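Local coordinates for ankyrin repeat and SAM domain-containing protein 4B (PDB 5F3X), which probably serves as a scaffold, with a sterile alpha motif (SAM) domain and a C-terminal PDZ-binding motif that engage partner proteins, at residues E13-S18 against L60-K65; E22-I27 against I49-G54; C41-L46 against G54-V59. One frame throughout, in Å; residues are numbered along the deposited sequence.

Interaction 1 of 3, residues E13-S18 against L60-K65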
loop_
_atom_site.group_PDB
_atom_site.type_symbol
_atom_site.label_atom_id
_atom_site.label_comp_id
_atom_site.label_asym_id
_atom_site.label_seq_id
_atom_site.Cartn_x
_atom_site.Cartn_y
_atom_site.Cartn_z
ATOM N N GLU B 13 4.267 17.836 6.832
ATOM C CA GLU B 13 5.013 17.353 7.989
ATOM C C GLU B 13 5.734 16.052 7.674
ATOM O O GLU B 13 6.944 15.930 7.915
ATOM C CB GLU B 13 4.100 17.175 9.196
ATOM C CG GLU B 13 4.855 16.584 10.402
ATOM C CD GLU B 13 4.101 16.707 11.719
ATOM O OE1 GLU B 13 2.896 17.084 11.716
ATOM O OE2 GLU B 13 4.735 16.436 12.760
ATOM N N VAL B 14 5.003 15.057 7.152
ATOM C CA VAL B 14 5.636 13.785 6.803
ATOM C C VAL B 14 6.788 14.034 5.852
ATOM O O VAL B 14 7.879 13.461 6.003
ATOM C CB VAL B 14 4.623 12.801 6.177
ATOM C CG1 VAL B 14 5.304 11.460 5.919
ATOM C CG2 VAL B 14 3.411 12.620 7.046
ATOM N N PHE B 15 6.558 14.901 4.854
ATOM C CA PHE B 15 7.597 15.266 3.904
ATOM C C PHE B 15 8.870 15.721 4.618
ATOM O O PHE B 15 9.914 15.070 4.509
ATOM C CB PHE B 15 7.067 16.341 2.958
ATOM C CG PHE B 15 8.048 16.735 1.897
ATOM C CD1 PHE B 15 8.336 15.867 0.848
ATOM C CD2 PHE B 15 8.707 17.950 1.958
ATOM C CE1 PHE B 15 9.249 16.216 -0.114
ATOM C CE2 PHE B 15 9.622 18.302 0.991
ATOM C CZ PHE B 15 9.897 17.437 -0.042
ATOM N N LEU B 16 8.797 16.830 5.375
ATOM C CA LEU B 16 9.980 17.300 6.106
ATOM C C LEU B 16 10.555 16.212 7.002
ATOM O O LEU B 16 11.777 16.037 7.075
ATOM C CB LEU B 16 9.648 18.540 6.930
ATOM C CG LEU B 16 9.100 19.727 6.127
ATOM C CD1 LEU B 16 8.656 20.842 7.070
ATOM C CD2 LEU B 16 10.135 20.236 5.095
ATOM N N GLN B 17 9.689 15.454 7.675
ATOM C CA GLN B 17 10.146 14.383 8.554
ATOM C C GLN B 17 11.041 13.396 7.809
ATOM O O GLN B 17 12.152 13.073 8.254
ATOM C CB GLN B 17 8.926 13.685 9.150
ATOM C CG GLN B 17 9.233 12.672 10.218
ATOM C CD GLN B 17 9.958 13.262 11.408
ATOM O OE1 GLN B 17 9.607 14.352 11.921
ATOM N NE2 GLN B 17 10.999 12.551 11.852
ATOM N N SER B 18 10.579 12.926 6.651
ATOM C CA SER B 18 11.369 12.019 5.823
ATOM C C SER B 18 12.756 12.567 5.476
ATOM O O SER B 18 13.680 11.786 5.217
ATOM C CB SER B 18 10.603 11.732 4.535
ATOM O OG SER B 18 10.473 12.920 3.754
ATOM N N LEU B 60 15.394 21.623 -1.761
ATOM C CA LEU B 60 15.068 21.713 -3.181
ATOM C C LEU B 60 15.388 20.417 -3.896
ATOM O O LEU B 60 14.678 20.035 -4.833
ATOM C CB LEU B 60 15.764 22.902 -3.847
ATOM C CG LEU B 60 15.318 24.285 -3.328
ATOM C CD1 LEU B 60 16.474 25.290 -3.203
ATOM C CD2 LEU B 60 14.196 24.845 -4.168
ATOM N N SER B 61 16.410 19.704 -3.439
ATOM C CA SER B 61 16.666 18.374 -3.965
ATOM C C SER B 61 15.445 17.489 -3.778
ATOM O O SER B 61 14.988 16.837 -4.722
ATOM C CB SER B 61 17.886 17.777 -3.270
ATOM O OG SER B 61 18.026 16.395 -3.536
ATOM N N ALA B 62 14.884 17.489 -2.565
ATOM C CA ALA B 62 13.732 16.647 -2.258
ATOM C C ALA B 62 12.511 17.064 -3.059
ATOM O O ALA B 62 11.740 16.212 -3.519
ATOM C CB ALA B 62 13.426 16.705 -0.763
ATOM N N ILE B 63 12.305 18.377 -3.211
ATOM C CA ILE B 63 11.183 18.889 -3.988
ATOM C C ILE B 63 11.295 18.442 -5.434
ATOM O O ILE B 63 10.298 18.129 -6.093
ATOM C CB ILE B 63 11.137 20.423 -3.875
ATOM C CG1 ILE B 63 10.705 20.832 -2.466
ATOM C CG2 ILE B 63 10.228 21.042 -4.949
ATOM C CD1 ILE B 63 11.115 22.254 -2.112
ATOM N N ASP B 64 12.508 18.413 -5.952
ATOM C CA ASP B 64 12.679 18.127 -7.361
ATOM C C ASP B 64 12.550 16.632 -7.645
ATOM O O ASP B 64 11.964 16.238 -8.664
ATOM C CB ASP B 64 14.023 18.666 -7.821
ATOM C CG ASP B 64 14.361 18.225 -9.207
ATOM O OD1 ASP B 64 13.853 18.861 -10.161
ATOM O OD2 ASP B 64 15.110 17.220 -9.329
ATOM N N LYS B 65 13.094 15.796 -6.759
ATOM C CA LYS B 65 12.873 14.359 -6.853
ATOM C C LYS B 65 11.384 14.039 -6.878
ATOM O O LYS B 65 10.927 13.228 -7.688
ATOM C CB LYS B 65 13.560 13.651 -5.679
ATOM C CG LYS B 65 15.051 13.863 -5.628
ATOM C CD LYS B 65 15.800 12.811 -4.836
ATOM C CE LYS B 65 17.299 12.909 -5.196
ATOM N NZ LYS B 65 18.180 11.776 -4.736
#

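Interaction 2 of 3, residues E22-I27 against I49-G54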
loop_
_atom_site.group_PDB
_atom_site.type_symbol
_atom_site.label_atom_id
_atom_site.label_comp_id
_atom_site.label_asym_id
_atom_site.label_seq_id
_atom_site.Cartn_x
_atom_site.Cartn_y
_atom_site.Cartn_z
ATOM N N GLU B 22 12.542 18.389 9.693
ATOM C CA GLU B 22 11.443 18.673 10.611
ATOM C C GLU B 22 11.646 19.967 11.369
ATOM O O GLU B 22 10.667 20.599 11.779
ATOM C CB GLU B 22 11.264 17.513 11.600
ATOM C CG GLU B 22 12.374 17.340 12.634
ATOM C CD GLU B 22 13.371 16.253 12.281
ATOM O OE1 GLU B 22 13.386 15.791 11.116
ATOM O OE2 GLU B 22 14.152 15.865 13.181
ATOM N N GLU B 23 12.900 20.398 11.551
ATOM C CA GLU B 23 13.120 21.639 12.285
ATOM C C GLU B 23 12.487 22.850 11.616
ATOM O O GLU B 23 12.332 23.880 12.276
ATOM C CB GLU B 23 14.605 21.897 12.493
ATOM C CG GLU B 23 15.367 22.284 11.269
ATOM C CD GLU B 23 16.728 22.886 11.605
ATOM O OE1 GLU B 23 16.758 24.047 12.085
ATOM O OE2 GLU B 23 17.757 22.196 11.405
ATOM N N PHE B 24 12.099 22.758 10.340
ATOM C CA PHE B 24 11.525 23.901 9.630
ATOM C C PHE B 24 10.004 23.922 9.633
ATOM O O PHE B 24 9.416 24.863 9.112
ATOM C CB PHE B 24 12.062 23.954 8.201
ATOM C CG PHE B 24 13.567 24.010 8.147
ATOM C CD1 PHE B 24 14.241 25.210 8.379
ATOM C CD2 PHE B 24 14.316 22.855 7.918
ATOM C CE1 PHE B 24 15.625 25.262 8.368
ATOM C CE2 PHE B 24 15.708 22.902 7.899
ATOM C CZ PHE B 24 16.361 24.117 8.144
ATOM N N LEU B 25 9.350 22.933 10.228
ATOM C CA LEU B 25 7.892 22.963 10.282
ATOM C C LEU B 25 7.344 24.205 10.983
ATOM O O LEU B 25 6.362 24.776 10.485
ATOM C CB LEU B 25 7.381 21.671 10.935
ATOM C CG LEU B 25 5.883 21.415 10.770
ATOM C CD1 LEU B 25 5.498 21.487 9.312
ATOM C CD2 LEU B 25 5.484 20.081 11.342
ATOM N N PRO B 26 7.895 24.677 12.102
ATOM C CA PRO B 26 7.338 25.906 12.693
ATOM C C PRO B 26 7.523 27.160 11.840
ATOM O O PRO B 26 6.649 28.034 11.893
ATOM C CB PRO B 26 8.062 26.013 14.044
ATOM C CG PRO B 26 9.234 25.126 13.939
ATOM C CD PRO B 26 8.841 24.019 13.024
ATOM N N ILE B 27 8.601 27.283 11.049
ATOM C CA ILE B 27 8.743 28.467 10.195
ATOM C C ILE B 27 7.848 28.355 8.964
ATOM O O ILE B 27 7.209 29.335 8.561
ATOM C CB ILE B 27 10.213 28.719 9.801
ATOM C CG1 ILE B 27 10.346 29.990 8.946
ATOM C CG2 ILE B 27 10.768 27.589 8.974
ATOM C CD1 ILE B 27 10.467 31.305 9.697
ATOM N N ILE B 49 13.038 33.673 3.630
ATOM C CA ILE B 49 12.646 33.294 4.983
ATOM C C ILE B 49 13.861 32.850 5.778
ATOM O O ILE B 49 13.721 32.164 6.795
ATOM C CB ILE B 49 11.525 32.239 4.997
ATOM C CG1 ILE B 49 11.913 30.992 4.200
ATOM C CG2 ILE B 49 10.222 32.878 4.489
ATOM C CD1 ILE B 49 10.952 29.840 4.362
ATOM N N HIS B 50 15.063 33.149 5.266
ATOM C CA HIS B 50 16.324 32.972 6.011
ATOM C C HIS B 50 16.673 31.501 6.241
ATOM O O HIS B 50 17.173 31.130 7.306
ATOM C CB HIS B 50 16.300 33.700 7.361
ATOM C CG HIS B 50 15.817 35.111 7.285
ATOM N ND1 HIS B 50 16.672 36.179 7.099
ATOM C CD2 HIS B 50 14.571 35.633 7.372
ATOM C CE1 HIS B 50 15.968 37.297 7.065
ATOM N NE2 HIS B 50 14.692 36.994 7.230
ATOM N N MET B 51 16.400 30.655 5.254
ATOM C CA MET B 51 16.935 29.301 5.252
ATOM C C MET B 51 18.359 29.345 4.710
ATOM O O MET B 51 18.613 29.959 3.668
ATOM C CB MET B 51 16.050 28.379 4.406
ATOM C CG MET B 51 16.492 26.929 4.405
ATOM S SD MET B 51 15.172 25.788 3.960
ATOM C CE MET B 51 13.831 26.496 4.900
ATOM N N GLN B 52 19.294 28.723 5.418
ATOM C CA GLN B 52 20.665 28.832 4.951
ATOM C C GLN B 52 20.942 27.802 3.853
ATOM O O GLN B 52 20.140 26.900 3.585
ATOM C CB GLN B 52 21.639 28.683 6.120
ATOM C CG GLN B 52 21.322 29.628 7.267
ATOM C CD GLN B 52 22.552 30.289 7.862
ATOM O OE1 GLN B 52 23.241 31.069 7.196
ATOM N NE2 GLN B 52 22.838 29.978 9.128
ATOM N N LEU B 53 22.126 27.920 3.248
ATOM C CA LEU B 53 22.371 27.241 1.977
ATOM C C LEU B 53 22.224 25.729 2.104
ATOM O O LEU B 53 21.622 25.085 1.235
ATOM C CB LEU B 53 23.757 27.606 1.443
ATOM C CG LEU B 53 24.258 26.894 0.180
ATOM C CD1 LEU B 53 23.261 26.974 -0.952
ATOM C CD2 LEU B 53 25.538 27.537 -0.252
ATOM N N GLY B 54 22.735 25.150 3.190
ATOM C CA GLY B 54 22.705 23.723 3.372
ATOM C C GLY B 54 21.311 23.147 3.284
ATOM O O GLY B 54 21.035 22.269 2.462
#

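Interaction 3 of 3, residues C41-L46 against G54-V59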
loop_
_atom_site.group_PDB
_atom_site.type_symbol
_atom_site.label_atom_id
_atom_site.label_comp_id
_atom_site.label_asym_id
_atom_site.label_seq_id
_atom_site.Cartn_x
_atom_site.Cartn_y
_atom_site.Cartn_z
ATOM N N CYS B 41 8.222 27.116 -4.373
ATOM C CA CYS B 41 9.294 27.937 -3.824
ATOM C C CYS B 41 10.600 27.756 -4.589
ATOM O O CYS B 41 10.973 26.640 -4.991
ATOM C CB CYS B 41 9.517 27.621 -2.345
ATOM S SG CYS B 41 8.268 28.365 -1.296
ATOM N N SER B 42 11.291 28.865 -4.778
ATOM C CA SER B 42 12.599 28.837 -5.396
ATOM C C SER B 42 13.678 28.914 -4.330
ATOM O O SER B 42 13.417 29.222 -3.158
ATOM C CB SER B 42 12.754 30.019 -6.342
ATOM O OG SER B 42 12.784 31.187 -5.542
ATOM N N ASP B 43 14.925 28.739 -4.780
ATOM C CA ASP B 43 16.034 29.046 -3.897
ATOM C C ASP B 43 15.892 30.452 -3.316
ATOM O O ASP B 43 16.129 30.662 -2.115
ATOM C CB ASP B 43 17.360 28.884 -4.635
ATOM C CG ASP B 43 18.548 29.042 -3.711
ATOM O OD1 ASP B 43 18.856 28.080 -2.979
ATOM O OD2 ASP B 43 19.160 30.129 -3.688
ATOM N N GLU B 44 15.472 31.434 -4.138
ATOM C CA GLU B 44 15.411 32.780 -3.573
ATOM C C GLU B 44 14.218 32.949 -2.631
ATOM O O GLU B 44 14.324 33.668 -1.632
ATOM C CB GLU B 44 15.390 33.858 -4.658
ATOM C CG GLU B 44 15.380 35.280 -4.041
ATOM C CD GLU B 44 15.247 36.403 -5.081
ATOM O OE1 GLU B 44 14.819 36.115 -6.227
ATOM O OE2 GLU B 44 15.548 37.579 -4.746
ATOM N N ASP B 45 13.098 32.273 -2.899
ATOM C CA ASP B 45 11.999 32.266 -1.938
ATOM C C ASP B 45 12.472 31.784 -0.568
ATOM O O ASP B 45 12.144 32.385 0.464
ATOM C CB ASP B 45 10.865 31.382 -2.456
ATOM C CG ASP B 45 10.057 32.048 -3.552
ATOM O OD1 ASP B 45 9.631 33.210 -3.363
ATOM O OD2 ASP B 45 9.861 31.415 -4.612
ATOM N N LEU B 46 13.268 30.706 -0.542
ATOM C CA LEU B 46 13.693 30.143 0.732
ATOM C C LEU B 46 14.790 30.969 1.388
ATOM O O LEU B 46 14.947 30.921 2.617
ATOM C CB LEU B 46 14.155 28.696 0.547
ATOM C CG LEU B 46 13.069 27.740 0.039
ATOM C CD1 LEU B 46 13.651 26.398 -0.342
ATOM C CD2 LEU B 46 11.918 27.619 1.052
ATOM N N GLY B 54 22.735 25.150 3.190
ATOM C CA GLY B 54 22.705 23.723 3.372
ATOM C C GLY B 54 21.311 23.147 3.284
ATOM O O GLY B 54 21.035 22.269 2.462
ATOM N N PRO B 55 20.395 23.609 4.139
ATOM C CA PRO B 55 19.038 23.048 4.073
ATOM C C PRO B 55 18.280 23.480 2.843
ATOM O O PRO B 55 17.405 22.740 2.391
ATOM C CB PRO B 55 18.371 23.521 5.373
ATOM C CG PRO B 55 19.305 24.442 6.022
ATOM C CD PRO B 55 20.660 24.288 5.422
ATOM N N ARG B 56 18.603 24.637 2.264
ATOM C CA ARG B 56 17.985 25.015 0.996
ATOM C C ARG B 56 18.227 23.942 -0.052
ATOM O O ARG B 56 17.289 23.481 -0.709
ATOM C CB ARG B 56 18.532 26.358 0.522
ATOM C CG ARG B 56 17.540 27.494 0.562
ATOM C CD ARG B 56 18.236 28.828 0.764
ATOM N NE ARG B 56 19.355 29.047 -0.157
ATOM C CZ ARG B 56 20.443 29.737 0.168
ATOM N NH1 ARG B 56 20.538 30.257 1.378
ATOM N NH2 ARG B 56 21.440 29.901 -0.700
ATOM N N LYS B 57 19.488 23.505 -0.193
ATOM C CA LYS B 57 19.818 22.477 -1.176
ATOM C C LYS B 57 19.093 21.167 -0.876
ATOM O O LYS B 57 18.561 20.529 -1.787
ATOM C CB LYS B 57 21.326 22.269 -1.220
ATOM C CG LYS B 57 22.148 23.519 -1.585
ATOM C CD LYS B 57 21.857 24.057 -2.994
ATOM C CE LYS B 57 20.850 25.238 -3.005
ATOM N NZ LYS B 57 20.138 25.338 -4.302
ATOM N N LYS B 58 19.037 20.761 0.395
ATOM C CA LYS B 58 18.356 19.516 0.735
ATOM C C LYS B 58 16.869 19.608 0.436
ATOM O O LYS B 58 16.296 18.698 -0.170
ATOM C CB LYS B 58 18.597 19.154 2.205
ATOM C CG LYS B 58 19.966 18.506 2.460
ATOM C CD LYS B 58 20.451 18.694 3.892
ATOM C CE LYS B 58 21.836 18.080 4.050
ATOM N NZ LYS B 58 22.248 17.991 5.489
ATOM N N VAL B 59 16.229 20.708 0.844
ATOM C CA VAL B 59 14.814 20.918 0.518
ATOM C C VAL B 59 14.594 20.875 -0.992
ATOM O O VAL B 59 13.698 20.182 -1.479
ATOM C CB VAL B 59 14.298 22.245 1.105
ATOM C CG1 VAL B 59 12.878 22.406 0.776
ATOM C CG2 VAL B 59 14.401 22.260 2.593
#

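Interaction 1 of 3, residues E13-S18 against L60-K65
Phe15 reaches across from helix 11-18 to touch Ala62 and Ile63 of helix 53-71. The closest CA atoms, those of Phe15 and Ala62, are 8.8 Å from each other, and the ring spans the gap.

The bond from CA to CB of Phe15 is directed toward helix 53-71, yet Phe15 CB is 7.4 Å from Ala62 CB. CG lies anti to the backbone N (chi1 -177°), which carries the ring onward, and Phe15 CG is 6.0 Å from Ala62 CB. Contact comes at the far end of the ring. Phe15 CE1 comes within 4.3 Å of Ala62 CB. On the other flank, Phe15 CE2 is 4.4 Å from Ile63 CG1. CZ, at the tip, goes deepest. Phe15 CZ is 3.7 Å from Ala62 CB, which it meets obliquely. It also approaches the backbone: Phe15 CZ lies 4.1 Å from Ile63 N, which sits at the ring edge near its plane. Ile63 CG1 is 4.2 Å from Phe15 CZ, so the tip fits between a methyl group and a branched side chain. The side chains that meet are all apolar. The small methyl of Ala62 leaves room for the ring to come up against the helix backbone.

The chain of another protein also reaches this region, packing an acidic side chain on Phe15 and pairing an acidic group with Lys65 NZ. All three touching residues are buried near the centre of the chain. Leu38 of helix 35-39 packs on both Phe15 and Ile63, so three helices of the SAM domain meet here.

Interaction 2 of 3, residues E22-I27 against I49-G54
Phe24 faces Met51 and Ile27 faces Ile49, with their CA atoms 8.8 Å and 8.1 Å apart respectively, so that a 3-10 turn running into helix 25-30 lies beside the link between helices 43-48 and 53-71. Met51 reaches the Phe24 ring with its thioether end. CG is anti to the backbone N (chi1 -177°), and a bend at chi3 brings the terminal methyl round. Met51 SD stands over the ring face, 4.5 Å from the Phe24 centroid and 12° off the normal. The methyl is off-centre and makes a CH-pi contact. Its nearest ring atom is Phe24 CD1, 3.7 Å from Met51 CE. On the opposite face the ring carries CG of its neighbour Glu23, so Phe24 is held between an aliphatic chain and a sulfur. Ile27 and Ile49 form a looser margin, with Ile27 CD1 4.4 Å from Ile49 O. Phe28 packs on both Ile49 and Met51, and Pro55 packs on Phe24.

Phe24 and Met51 make a Met-aromatic contact. Met51 follows His50, the positive-phi C-prime residue of the Schellman motif that ends helix 43-48. Gln52 then takes the N-cap position of the long helix 53-71 of the SAM fold.

Interaction 3 of 3, residues C41-L46 against G54-V59
Asp43 OD1 is gripped by two basic side chains, Arg56 and Lys57. The stronger bond is the salt bridge from Arg56 NE to Asp43 OD1, 3.0 Å long and nearly straight at 169°. The oxygen lies in the guanidinium plane, at its edge, whereas the N-H meets Asp43 from above the carboxylate plane. The two planes are steeply turned, 72° apart. This is a single-contact bridge through NE and not a two-pronged one. The second salt bridge is weak: Lys57 NZ is 3.3 Å from Asp43 OD1. The bond from CA to CB of Lys57 leads away from the other helix, and bends at chi2 and chi3 bring the ammonium back.

Further partners fix the ends of the network. Arg56 NH1 bonds to Met51 O, and Asp43 OD2 has a weak bond from Gln47 NE2. Asp43 itself begins the helix, just after the N-cap. There Ser42 and Asp45 form a capping box, with Asp45 N 2.9 Å from Ser42 OG and Ser42 N 2.9 Å from Asp45 OD2.

Beneath the charges lies packing. The Arg56 stem runs antiparallel to the Leu46 side chain, with Leu46 CB 3.6 Å from Arg56 CG. Deeper in, Leu46 CD1 is 4.2 Å from Val59 CG1. Replacing Arg56 by an alanine would probably cost Asp43 its stronger salt bridge, leave Met51 O without the NH1 donor, and take the aliphatic stem away from Leu46.

The chemistry implies a layered join between helices 43-48 and 53-71: apolar inside, charged toward solvent, with the positive charges probably keeping Asp43 ionised.

How the interactions relate
Helix 53-71 is common to all three contacts, and each one joins a different part of the SAM domain to it. Interaction 1 is the most central and fully buried, and joins apolar side chains. Interactions 2 and 3 lie farther out and are partly buried. Interaction 2 relies on sulfur and an aromatic ring, whereas interaction 3 adds salt bridges over an apolar floor. Interactions 2 and 3 share Gly54, and their segments alternate along the chain. Both are nested within the loop closed by interaction 1. Leu60 links interaction 1 to the helix of interaction 3. The partner chain reaches interaction 1 but touches neither of the others.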